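Local atomic coordinates of binary enterotoxin of Clostridium perfringens component a (Clostridium perfringens, PDB entry 5WTZ), a protein that probably transfers ADP-ribose from NAD+ to actin as the enzymatic component of a binary, iota-like clostridial enterotoxin. Residues N53-K58 / D64-I69; N125-I130 / T191-V196; R244-Y249 / E384-H389. One frame throughout, in Å; residues are numbered along the deposited sequence.

Interaction 1. Residues N53-K58 / D64-I69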
loop_
_atom_site.group_PDB
_atom_site.type_symbol
_atom_site.label_atom_id
_atom_site.label_comp_id
_atom_site.label_asym_id
_atom_site.label_seq_id
_atom_site.Cartn_x
_atom_site.Cartn_y
_atom_site.Cartn_z
ATOM N N ASN A 53 12.269 5.973 -5.970
ATOM C CA ASN A 53 11.155 5.210 -5.436
ATOM C C ASN A 53 11.178 5.182 -3.913
ATOM O O ASN A 53 10.131 5.266 -3.277
ATOM C CB ASN A 53 11.144 3.791 -6.012
ATOM C CG ASN A 53 10.699 3.763 -7.458
ATOM O OD1 ASN A 53 9.903 4.595 -7.884
ATOM N ND2 ASN A 53 11.207 2.805 -8.221
ATOM N N SER A 54 12.370 5.102 -3.332
ATOM C CA SER A 54 12.468 5.090 -1.888
ATOM C C SER A 54 12.048 6.451 -1.346
ATOM O O SER A 54 11.359 6.536 -0.327
ATOM C CB SER A 54 13.879 4.723 -1.441
ATOM O OG SER A 54 14.078 3.329 -1.606
ATOM N N TYR A 55 12.428 7.509 -2.055
ATOM C CA TYR A 55 12.031 8.858 -1.668
ATOM C C TYR A 55 10.511 9.057 -1.702
ATOM O O TYR A 55 9.961 9.697 -0.808
ATOM C CB TYR A 55 12.722 9.905 -2.557
ATOM C CG TYR A 55 12.371 11.326 -2.158
ATOM C CD1 TYR A 55 12.982 11.927 -1.063
ATOM C CD2 TYR A 55 11.407 12.050 -2.852
ATOM C CE1 TYR A 55 12.656 13.224 -0.681
ATOM C CE2 TYR A 55 11.076 13.348 -2.485
ATOM C CZ TYR A 55 11.701 13.924 -1.395
ATOM O OH TYR A 55 11.378 15.202 -1.023
ATOM N N SER A 56 9.825 8.519 -2.711
ATOM C CA SER A 56 8.372 8.664 -2.787
ATOM C C SER A 56 7.721 8.157 -1.506
ATOM O O SER A 56 6.733 8.709 -1.044
ATOM C CB SER A 56 7.798 7.917 -3.992
ATOM O OG SER A 56 7.787 6.518 -3.768
ATOM N N ILE A 57 8.309 7.111 -0.932
ATOM C CA ILE A 57 7.826 6.543 0.321
ATOM C C ILE A 57 8.072 7.473 1.515
ATOM O O ILE A 57 7.131 7.772 2.277
ATOM C CB ILE A 57 8.477 5.168 0.565
ATOM C CG1 ILE A 57 7.957 4.187 -0.492
ATOM C CG2 ILE A 57 8.181 4.678 1.973
ATOM C CD1 ILE A 57 8.573 2.790 -0.438
ATOM N N LYS A 58 9.317 7.926 1.671
ATOM C CA LYS A 58 9.691 8.936 2.667
ATOM C C LYS A 58 8.724 10.110 2.641
ATOM O O LYS A 58 8.191 10.530 3.676
ATOM C CB LYS A 58 11.111 9.464 2.416
ATOM C CG LYS A 58 12.249 8.507 2.724
ATOM C CD LYS A 58 13.567 9.114 2.249
ATOM C CE LYS A 58 14.744 8.202 2.554
ATOM N NZ LYS A 58 14.980 8.104 4.019
ATOM N N ASP A 64 3.807 17.058 7.788
ATOM C CA ASP A 64 3.260 18.007 6.815
ATOM C C ASP A 64 4.248 19.024 6.259
ATOM O O ASP A 64 4.190 19.339 5.072
ATOM C CB ASP A 64 2.073 18.748 7.427
ATOM C CG ASP A 64 0.867 17.850 7.609
ATOM O OD1 ASP A 64 1.038 16.610 7.578
ATOM O OD2 ASP A 64 -0.252 18.382 7.764
ATOM N N ASN A 65 5.141 19.550 7.093
ATOM C CA ASN A 65 6.053 20.581 6.616
ATOM C C ASN A 65 7.466 20.058 6.495
ATOM O O ASN A 65 8.446 20.781 6.652
ATOM C CB ASN A 65 6.007 21.818 7.509
ATOM C CG ASN A 65 4.659 22.506 7.463
ATOM O OD1 ASN A 65 4.127 22.927 8.489
ATOM N ND2 ASN A 65 4.065 22.552 6.274
ATOM N N TYR A 66 7.539 18.763 6.226
ATOM C CA TYR A 66 8.732 18.121 5.714
ATOM C C TYR A 66 8.945 18.615 4.290
ATOM O O TYR A 66 8.105 18.369 3.421
ATOM C CB TYR A 66 8.537 16.611 5.769
ATOM C CG TYR A 66 9.548 15.746 5.076
ATOM C CD1 TYR A 66 10.619 15.214 5.773
ATOM C CD2 TYR A 66 9.385 15.384 3.742
ATOM C CE1 TYR A 66 11.527 14.383 5.154
ATOM C CE2 TYR A 66 10.286 14.541 3.113
ATOM C CZ TYR A 66 11.355 14.046 3.824
ATOM O OH TYR A 66 12.261 13.213 3.210
ATOM N N GLU A 67 10.038 19.327 4.039
ATOM C CA GLU A 67 10.232 19.870 2.697
ATOM C C GLU A 67 11.124 18.976 1.842
ATOM O O GLU A 67 11.107 19.077 0.616
ATOM C CB GLU A 67 10.799 21.289 2.739
ATOM C CG GLU A 67 10.186 22.172 1.653
ATOM C CD GLU A 67 10.937 23.465 1.428
ATOM O OE1 GLU A 67 11.795 23.816 2.265
ATOM O OE2 GLU A 67 10.671 24.129 0.403
ATOM N N GLY A 68 11.889 18.101 2.491
ATOM C CA GLY A 68 12.596 17.038 1.792
ATOM C C GLY A 68 13.685 17.509 0.848
ATOM O O GLY A 68 14.447 18.418 1.173
ATOM N N ILE A 69 13.754 16.883 -0.324
ATOM C CA ILE A 69 14.793 17.171 -1.302
ATOM C C ILE A 69 14.166 17.652 -2.603
ATOM O O ILE A 69 13.498 16.895 -3.300
ATOM C CB ILE A 69 15.674 15.931 -1.550
ATOM C CG1 ILE A 69 16.360 15.537 -0.237
ATOM C CG2 ILE A 69 16.686 16.201 -2.664
ATOM C CD1 ILE A 69 17.244 14.330 -0.315
#
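Y55 and Y66 both have CG on the far side of CB from the backbone N, with chi1 at -178° and 170°. This extends each ring from its own backbone toward the other segment. The rings come from opposite sides and pass alongside each other. They meet near their ends, where Y66 OH lies 3.9 Å from Y55 CE1. Y66 OH also rests on the helix itself, 4.0 Å from K58 CB. The one hydrogen bond between the segments is at Y55. I69 N donates to Y55 OH at 3.0 Å, and the bond is nearly straight (165°). I69 also packs its CB against Y55 CE1, at 4.1 Å. Y55 OH comes within 3.6 Å of G68 CA, so the backbone at G68 lies close beside the phenol oxygen. I69 is the N-cap residue of helix 70-83. The contact therefore ties the end of helix 36-61 to the start of the next helix. Y55 continues the packing onto L72 and L76 of that helix. N73 takes part as well, through a bond from Y55 OH to its OD1 and another from its ND2 to E67 O. The lysine leads elsewhere. K58 NZ forms a salt bridge with E404 and bonds to Y402 O, while Y66 OH reaches the same E404 carboxylate. Both segments thus also touch the C-terminal half of the chain. Y55 OH accepts from I69 N and is bonded to N73 OD1, which should fix its rotation. E404, shared by a lysine and a phenol, probably keeps its negative charge.

Interaction 2. Residues N125-I130 / T191-V196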
loop_
_atom_site.group_PDB
_atom_site.type_symbol
_atom_site.label_atom_id
_atom_site.label_comp_id
_atom_site.label_asym_id
_atom_site.label_seq_id
_atom_site.Cartn_x
_atom_site.Cartn_y
_atom_site.Cartn_z
ATOM N N ASN A 125 1.238 -22.975 0.360
ATOM C CA ASN A 125 1.144 -21.902 1.333
ATOM C C ASN A 125 1.143 -20.548 0.634
ATOM O O ASN A 125 0.450 -19.617 1.051
ATOM C CB ASN A 125 2.288 -21.987 2.350
ATOM C CG ASN A 125 2.137 -23.169 3.298
ATOM O OD1 ASN A 125 1.031 -23.653 3.534
ATOM N ND2 ASN A 125 3.244 -23.621 3.858
ATOM N N PHE A 126 1.911 -20.456 -0.443
ATOM C CA PHE A 126 2.014 -19.230 -1.227
ATOM C C PHE A 126 0.667 -18.919 -1.865
ATOM O O PHE A 126 0.235 -17.769 -1.866
ATOM C CB PHE A 126 3.113 -19.366 -2.287
ATOM C CG PHE A 126 3.400 -18.099 -3.064
ATOM C CD1 PHE A 126 3.889 -16.962 -2.436
ATOM C CD2 PHE A 126 3.236 -18.077 -4.446
ATOM C CE1 PHE A 126 4.176 -15.800 -3.172
ATOM C CE2 PHE A 126 3.504 -16.924 -5.186
ATOM C CZ PHE A 126 3.999 -15.790 -4.552
ATOM N N ALA A 127 -0.007 -19.946 -2.370
ATOM C CA ALA A 127 -1.353 -19.786 -2.929
ATOM C C ALA A 127 -2.312 -19.127 -1.934
ATOM O O ALA A 127 -3.081 -18.239 -2.298
ATOM C CB ALA A 127 -1.905 -21.132 -3.383
ATOM N N LYS A 128 -2.258 -19.551 -0.674
ATOM C CA LYS A 128 -3.137 -18.984 0.324
ATOM C C LYS A 128 -2.727 -17.541 0.626
ATOM O O LYS A 128 -3.582 -16.643 0.699
ATOM C CB LYS A 128 -3.123 -19.837 1.597
ATOM C CG LYS A 128 -3.753 -21.211 1.419
ATOM C CD LYS A 128 -3.706 -22.032 2.705
ATOM C CE LYS A 128 -4.330 -23.417 2.516
ATOM N NZ LYS A 128 -5.788 -23.354 2.185
ATOM N N LYS A 129 -1.422 -17.319 0.772
ATOM C CA LYS A 129 -0.899 -16.015 1.157
ATOM C C LYS A 129 -1.234 -14.918 0.133
ATOM O O LYS A 129 -1.573 -13.801 0.526
ATOM C CB LYS A 129 0.615 -16.087 1.371
ATOM C CG LYS A 129 1.251 -14.754 1.761
ATOM C CD LYS A 129 0.631 -14.181 3.041
ATOM C CE LYS A 129 1.208 -12.790 3.384
ATOM N NZ LYS A 129 0.954 -11.745 2.347
ATOM N N ILE A 130 -1.172 -15.235 -1.164
ATOM C CA ILE A 130 -1.455 -14.224 -2.194
ATOM C C ILE A 130 -2.948 -14.007 -2.497
ATOM O O ILE A 130 -3.313 -13.044 -3.187
ATOM C CB ILE A 130 -0.740 -14.564 -3.528
ATOM C CG1 ILE A 130 -1.303 -15.850 -4.149
ATOM C CG2 ILE A 130 0.792 -14.625 -3.325
ATOM C CD1 ILE A 130 -0.761 -16.139 -5.570
ATOM N N THR A 191 -4.548 -13.224 -10.001
ATOM C CA THR A 191 -5.636 -13.795 -10.775
ATOM C C THR A 191 -5.361 -15.249 -11.118
ATOM O O THR A 191 -6.197 -15.914 -11.720
ATOM C CB THR A 191 -5.875 -13.010 -12.095
ATOM O OG1 THR A 191 -4.699 -13.070 -12.916
ATOM C CG2 THR A 191 -6.199 -11.553 -11.805
ATOM N N GLY A 192 -4.165 -15.734 -10.779
ATOM C CA GLY A 192 -3.813 -17.121 -11.049
ATOM C C GLY A 192 -2.426 -17.466 -10.541
ATOM O O GLY A 192 -1.601 -16.574 -10.331
ATOM N N LEU A 193 -2.167 -18.760 -10.354
ATOM C CA LEU A 193 -0.876 -19.247 -9.874
ATOM C C LEU A 193 -0.549 -20.591 -10.506
ATOM O O LEU A 193 -1.404 -21.477 -10.612
ATOM C CB LEU A 193 -0.860 -19.368 -8.342
ATOM C CG LEU A 193 0.421 -19.898 -7.679
ATOM C CD1 LEU A 193 1.568 -18.863 -7.656
ATOM C CD2 LEU A 193 0.150 -20.389 -6.260
ATOM N N SER A 194 0.699 -20.730 -10.940
ATOM C CA SER A 194 1.167 -21.934 -11.592
ATOM C C SER A 194 2.681 -21.953 -11.576
ATOM O O SER A 194 3.324 -20.941 -11.304
ATOM C CB SER A 194 0.653 -22.015 -13.028
ATOM O OG SER A 194 1.139 -20.924 -13.788
ATOM N N ILE A 195 3.248 -23.113 -11.863
ATOM C CA ILE A 195 4.682 -23.238 -12.002
ATOM C C ILE A 195 5.056 -23.118 -13.473
ATOM O O ILE A 195 4.388 -23.677 -14.350
ATOM C CB ILE A 195 5.190 -24.571 -11.423
ATOM C CG1 ILE A 195 4.859 -24.659 -9.933
ATOM C CG2 ILE A 195 6.682 -24.714 -11.633
ATOM C CD1 ILE A 195 5.345 -25.927 -9.274
ATOM N N VAL A 196 6.113 -22.364 -13.743
ATOM C CA VAL A 196 6.604 -22.188 -15.101
ATOM C C VAL A 196 8.081 -22.536 -15.110
ATOM O O VAL A 196 8.823 -22.164 -14.198
ATOM C CB VAL A 196 6.374 -20.736 -15.638
ATOM C CG1 VAL A 196 7.127 -19.693 -14.808
ATOM C CG2 VAL A 196 6.767 -20.629 -17.100
#
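L193 makes every close contact of its strand segment, and it meets three residues of helix 120-130: F126, A127 and I130. With chi1 at 179°, the leucine stretches away from its own backbone N and carries both methyls up from the sheet to the helix. The methyls divide the work. L193 CD1 sits at the edge of the F126 ring, near the ring plane, 3.7 Å from F126 CE2. L193 CD1 also lies 4.1 Å from I130 CD1. The other methyl takes the smaller neighbour, and L193 CD2 is 3.6 Å from A127 CB. A127 and L193 have the closest CA atoms of the two segments, 7.0 Å apart, consistent with the small side chain there. I130 helps to place the phenyl ring. I130 CG2 lies over one face of F126, 3.5 Å above the plane and toward the rim. F126 also stacks edge-to-face with F105 and touches V206 of the adjacent strand 201-211. L193 is covered further by I123, one turn earlier in the same helix. The contact is wholly apolar and partly buried. Just before L193, T191 and G192 both pair with D207, which makes a classic beta bulge in strand 187-198. The helix and strand segments run nearly antiparallel, at 162°, with their axes 9.8 Å apart at closest approach. This contact lies away from the known NAD-binding residues. A helix lying on a face of a mixed five-stranded sheet, strand order 1-3-5-4-2, belongs here to the N-terminal ADP-ribosyltransferase-like domain.

Interaction 3. Residues R244-Y249 / E384-H389. With NAD (nicotinamide-adenine-dinucleotide), chain B.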
loop_
_atom_site.group_PDB
_atom_site.type_symbol
_atom_site.label_atom_id
_atom_site.label_comp_id
_atom_site.label_asym_id
_atom_site.label_seq_id
_atom_site.Cartn_x
_atom_site.Cartn_y
_atom_site.Cartn_z
ATOM N N ARG A 244 -22.802 12.664 20.901
ATOM C CA ARG A 244 -22.118 13.041 22.133
ATOM C C ARG A 244 -20.953 12.099 22.419
ATOM O O ARG A 244 -19.840 12.539 22.696
ATOM C CB ARG A 244 -23.086 13.037 23.313
ATOM C CG ARG A 244 -22.448 13.443 24.639
ATOM C CD ARG A 244 -23.330 13.016 25.792
ATOM N NE ARG A 244 -23.373 11.556 25.892
ATOM C CZ ARG A 244 -24.371 10.870 26.434
ATOM N NH1 ARG A 244 -25.430 11.506 26.924
ATOM N NH2 ARG A 244 -24.311 9.544 26.478
ATOM N N ASP A 245 -21.209 10.797 22.340
ATOM C CA ASP A 245 -20.186 9.826 22.709
ATOM C C ASP A 245 -19.086 9.651 21.652
ATOM O O ASP A 245 -17.957 9.336 22.005
ATOM C CB ASP A 245 -20.852 8.490 23.045
ATOM C CG ASP A 245 -21.620 8.562 24.352
ATOM O OD1 ASP A 245 -21.461 9.587 25.038
ATOM O OD2 ASP A 245 -22.367 7.624 24.707
ATOM N N ILE A 246 -19.405 9.867 20.374
ATOM C CA ILE A 246 -18.384 9.952 19.323
ATOM C C ILE A 246 -17.468 11.142 19.594
ATOM O O ILE A 246 -16.250 11.012 19.575
ATOM C CB ILE A 246 -19.020 10.096 17.915
ATOM C CG1 ILE A 246 -19.574 8.750 17.429
ATOM C CG2 ILE A 246 -18.005 10.626 16.910
ATOM C CD1 ILE A 246 -18.497 7.756 16.986
ATOM N N ASN A 247 -18.066 12.302 19.848
ATOM C CA ASN A 247 -17.312 13.509 20.186
ATOM C C ASN A 247 -16.488 13.342 21.460
ATOM O O ASN A 247 -15.322 13.767 21.505
ATOM C CB ASN A 247 -18.255 14.709 20.326
ATOM C CG ASN A 247 -18.582 15.356 18.990
ATOM O OD1 ASN A 247 -17.756 15.382 18.083
ATOM N ND2 ASN A 247 -19.788 15.896 18.873
ATOM N N ASN A 248 -17.071 12.709 22.477
ATOM C CA ASN A 248 -16.320 12.382 23.691
ATOM C C ASN A 248 -15.094 11.500 23.377
ATOM O O ASN A 248 -13.991 11.775 23.847
ATOM C CB ASN A 248 -17.226 11.676 24.711
ATOM C CG ASN A 248 -16.475 11.227 25.960
ATOM O OD1 ASN A 248 -15.812 10.188 25.963
ATOM N ND2 ASN A 248 -16.584 12.004 27.030
ATOM N N TYR A 249 -15.296 10.449 22.592
ATOM C CA TYR A 249 -14.198 9.556 22.205
ATOM C C TYR A 249 -13.104 10.348 21.505
ATOM O O TYR A 249 -11.918 10.277 21.872
ATOM C CB TYR A 249 -14.707 8.426 21.301
ATOM C CG TYR A 249 -13.614 7.546 20.697
ATOM C CD1 TYR A 249 -12.902 7.950 19.560
ATOM C CD2 TYR A 249 -13.306 6.311 21.257
ATOM C CE1 TYR A 249 -11.904 7.143 19.000
ATOM C CE2 TYR A 249 -12.317 5.485 20.689
ATOM C CZ TYR A 249 -11.624 5.916 19.568
ATOM O OH TYR A 249 -10.634 5.129 19.011
ATOM N N GLU A 384 -10.330 11.480 9.821
ATOM C CA GLU A 384 -10.391 10.209 10.515
ATOM C C GLU A 384 -11.525 9.305 10.042
ATOM O O GLU A 384 -12.685 9.738 9.880
ATOM C CB GLU A 384 -10.533 10.429 12.028
ATOM C CG GLU A 384 -10.680 9.127 12.805
ATOM C CD GLU A 384 -10.435 9.287 14.312
ATOM O OE1 GLU A 384 -10.182 10.414 14.780
ATOM O OE2 GLU A 384 -10.478 8.258 15.017
ATOM N N VAL A 385 -11.179 8.043 9.825
ATOM C CA VAL A 385 -12.167 6.984 9.731
ATOM C C VAL A 385 -12.055 6.144 10.989
ATOM O O VAL A 385 -10.996 5.588 11.285
ATOM C CB VAL A 385 -11.988 6.128 8.467
ATOM C CG1 VAL A 385 -12.777 4.814 8.577
ATOM C CG2 VAL A 385 -12.417 6.921 7.222
ATOM N N LEU A 386 -13.147 6.095 11.747
ATOM C CA LEU A 386 -13.204 5.328 12.986
ATOM C C LEU A 386 -13.871 3.983 12.725
ATOM O O LEU A 386 -14.991 3.922 12.224
ATOM C CB LEU A 386 -13.956 6.109 14.063
ATOM C CG LEU A 386 -14.064 5.504 15.468
ATOM C CD1 LEU A 386 -12.665 5.323 16.045
ATOM C CD2 LEU A 386 -14.910 6.391 16.381
ATOM N N ILE A 387 -13.188 2.900 13.080
ATOM C CA ILE A 387 -13.653 1.550 12.771
ATOM C C ILE A 387 -14.232 0.907 14.030
ATOM O O ILE A 387 -13.681 1.104 15.123
ATOM C CB ILE A 387 -12.474 0.696 12.187
ATOM C CG1 ILE A 387 -11.951 1.357 10.905
ATOM C CG2 ILE A 387 -12.881 -0.749 11.937
ATOM C CD1 ILE A 387 -10.659 0.742 10.332
ATOM N N ASP A 388 -15.336 0.164 13.876
ATOM C CA ASP A 388 -16.008 -0.514 14.981
ATOM C C ASP A 388 -15.074 -1.501 15.688
ATOM O O ASP A 388 -14.128 -2.027 15.096
ATOM C CB ASP A 388 -17.281 -1.226 14.473
ATOM C CG ASP A 388 -18.316 -1.476 15.579
ATOM O OD1 ASP A 388 -18.180 -0.937 16.710
ATOM O OD2 ASP A 388 -19.290 -2.227 15.321
ATOM N N HIS A 389 -15.328 -1.734 16.969
ATOM C CA HIS A 389 -14.523 -2.705 17.702
ATOM C C HIS A 389 -14.797 -4.131 17.211
ATOM O O HIS A 389 -15.861 -4.413 16.654
ATOM C CB HIS A 389 -14.796 -2.591 19.201
ATOM C CG HIS A 389 -16.187 -2.977 19.596
ATOM N ND1 HIS A 389 -16.475 -4.149 20.255
ATOM C CD2 HIS A 389 -17.368 -2.334 19.430
ATOM C CE1 HIS A 389 -17.777 -4.216 20.483
ATOM N NE2 HIS A 389 -18.340 -3.129 19.993
HETATM P PA NAD B . -5.665 4.561 20.942
HETATM O O1A NAD B . -6.679 4.472 22.057
HETATM O O2A NAD B . -5.845 3.756 19.690
HETATM O O5B NAD B . -4.197 4.204 21.508
HETATM C C5B NAD B . -3.743 4.594 22.809
HETATM C C4B NAD B . -2.666 3.631 23.271
HETATM O O4B NAD B . -3.258 2.331 23.390
HETATM C C3B NAD B . -1.522 3.525 22.266
HETATM O O3B NAD B . -0.290 3.386 22.992
HETATM C C2B NAD B . -1.845 2.248 21.503
HETATM O O2B NAD B . -0.676 1.592 21.002
HETATM C C1B NAD B . -2.581 1.402 22.537
HETATM N N9A NAD B . -3.567 0.542 21.851
HETATM C C8A NAD B . -4.571 0.945 21.052
HETATM N N7A NAD B . -5.269 -0.128 20.583
HETATM C C5A NAD B . -4.681 -1.224 21.077
HETATM C C6A NAD B . -4.901 -2.682 20.985
HETATM N N6A NAD B . -5.915 -3.173 20.238
HETATM N N1A NAD B . -4.045 -3.496 21.649
HETATM C C2A NAD B . -3.039 -3.013 22.398
HETATM N N3A NAD B . -2.791 -1.696 22.538
HETATM C C4A NAD B . -3.560 -0.782 21.901
HETATM O O3 NAD B . -5.579 6.110 20.533
HETATM P PN NAD B . -4.458 6.874 19.670
HETATM O O1N NAD B . -4.517 6.340 18.255
HETATM O O2N NAD B . -3.168 6.869 20.455
HETATM O O5D NAD B . -5.069 8.360 19.735
HETATM C C5D NAD B . -6.409 8.642 19.333
HETATM C C4D NAD B . -6.568 10.141 19.160
HETATM O O4D NAD B . -5.909 10.551 17.960
HETATM C C3D NAD B . -8.027 10.493 18.949
HETATM O O3D NAD B . -8.197 11.874 19.316
HETATM C C2D NAD B . -8.208 10.334 17.456
HETATM O O2D NAD B . -9.262 11.167 16.960
HETATM C C1D NAD B . -6.836 10.710 16.893
HETATM N N1N NAD B . -6.410 9.875 15.750
HETATM C C2N NAD B . -5.318 9.088 15.835
HETATM C C3N NAD B . -4.923 8.303 14.746
HETATM C C7N NAD B . -3.707 7.421 14.806
HETATM O O7N NAD B . -3.285 6.961 15.874
HETATM N N7N NAD B . -3.099 7.197 13.652
HETATM C C4N NAD B . -5.638 8.335 13.554
HETATM C C5N NAD B . -6.757 9.151 13.494
HETATM C C6N NAD B . -7.117 9.910 14.610
#
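Y249 and L386 bury most of the surface in this contact. A chi1 of 173° points the tyrosine ring away from its backbone N and out from helix 240-263. L386 is turned likewise on strand 384-387 (chi1 -177°), and the two side chains cross at an angle. One leucine methyl, L386 CD1, lies 3.6 Å from Y249 CE1 and equally close to the phenol oxygen, Y249 OH. The other methyl is shared with I246, and L386 CD2 stands 3.9 Å from I246 CD1. I246 leaves the helix at a slant to the strand, and its chi2 of -74° brings CD1 nearer. Y249 OH has polar partners beyond the apolar patch, S342 and N258. E384 comes in at the edge of the tyrosine ring, with E384 OE2 4.4 Å from Y249 CE1 and near the ring plane. It occupies the position of the second glutamate in the Glu-X-Glu motif, as in arginine-modifying ADP-ribosyltransferases. It binds NAD through the ribose next to the nicotinamide. NAD O2D donates to E384 OE1 at 2.5 Å, a very short distance. The other carboxylate oxygen, OE2, is bonded to S342 OG, which is also bonded to Y249 OH. S342 thus links the tyrosine to the glutamate as a second-shell group. The glutamate chain is extended, which carries its carboxylate out to the nucleotide. E384 OE1 is also 3.1 Å from NAD C6N, a carbon of the nicotinamide ring.

Interactions 1, 2 and 3 follow one another along the chain. The first two lie in the N-terminal ADP-ribosyltransferase-like half, the third in the C-terminal half. Interaction 1 joins helix 36-61 to the loop leading into helix 70-83. Interaction 2 sets a helix on the five-stranded sheet of the same half, and interaction 3 sets a helix on the small three-stranded sheet beside NAD. Interactions 1 and 2 lie on opposite sides of the chain's centre, about 34 Å between centres. Interaction 3 is about 31 Å from the first and about 39 Å from the second. None touch. Each half has a five-stranded sheet of the same strand order, so the halves look like related domains. Nucleotide binding belongs to the second, while interaction 1 also reaches residues of that half.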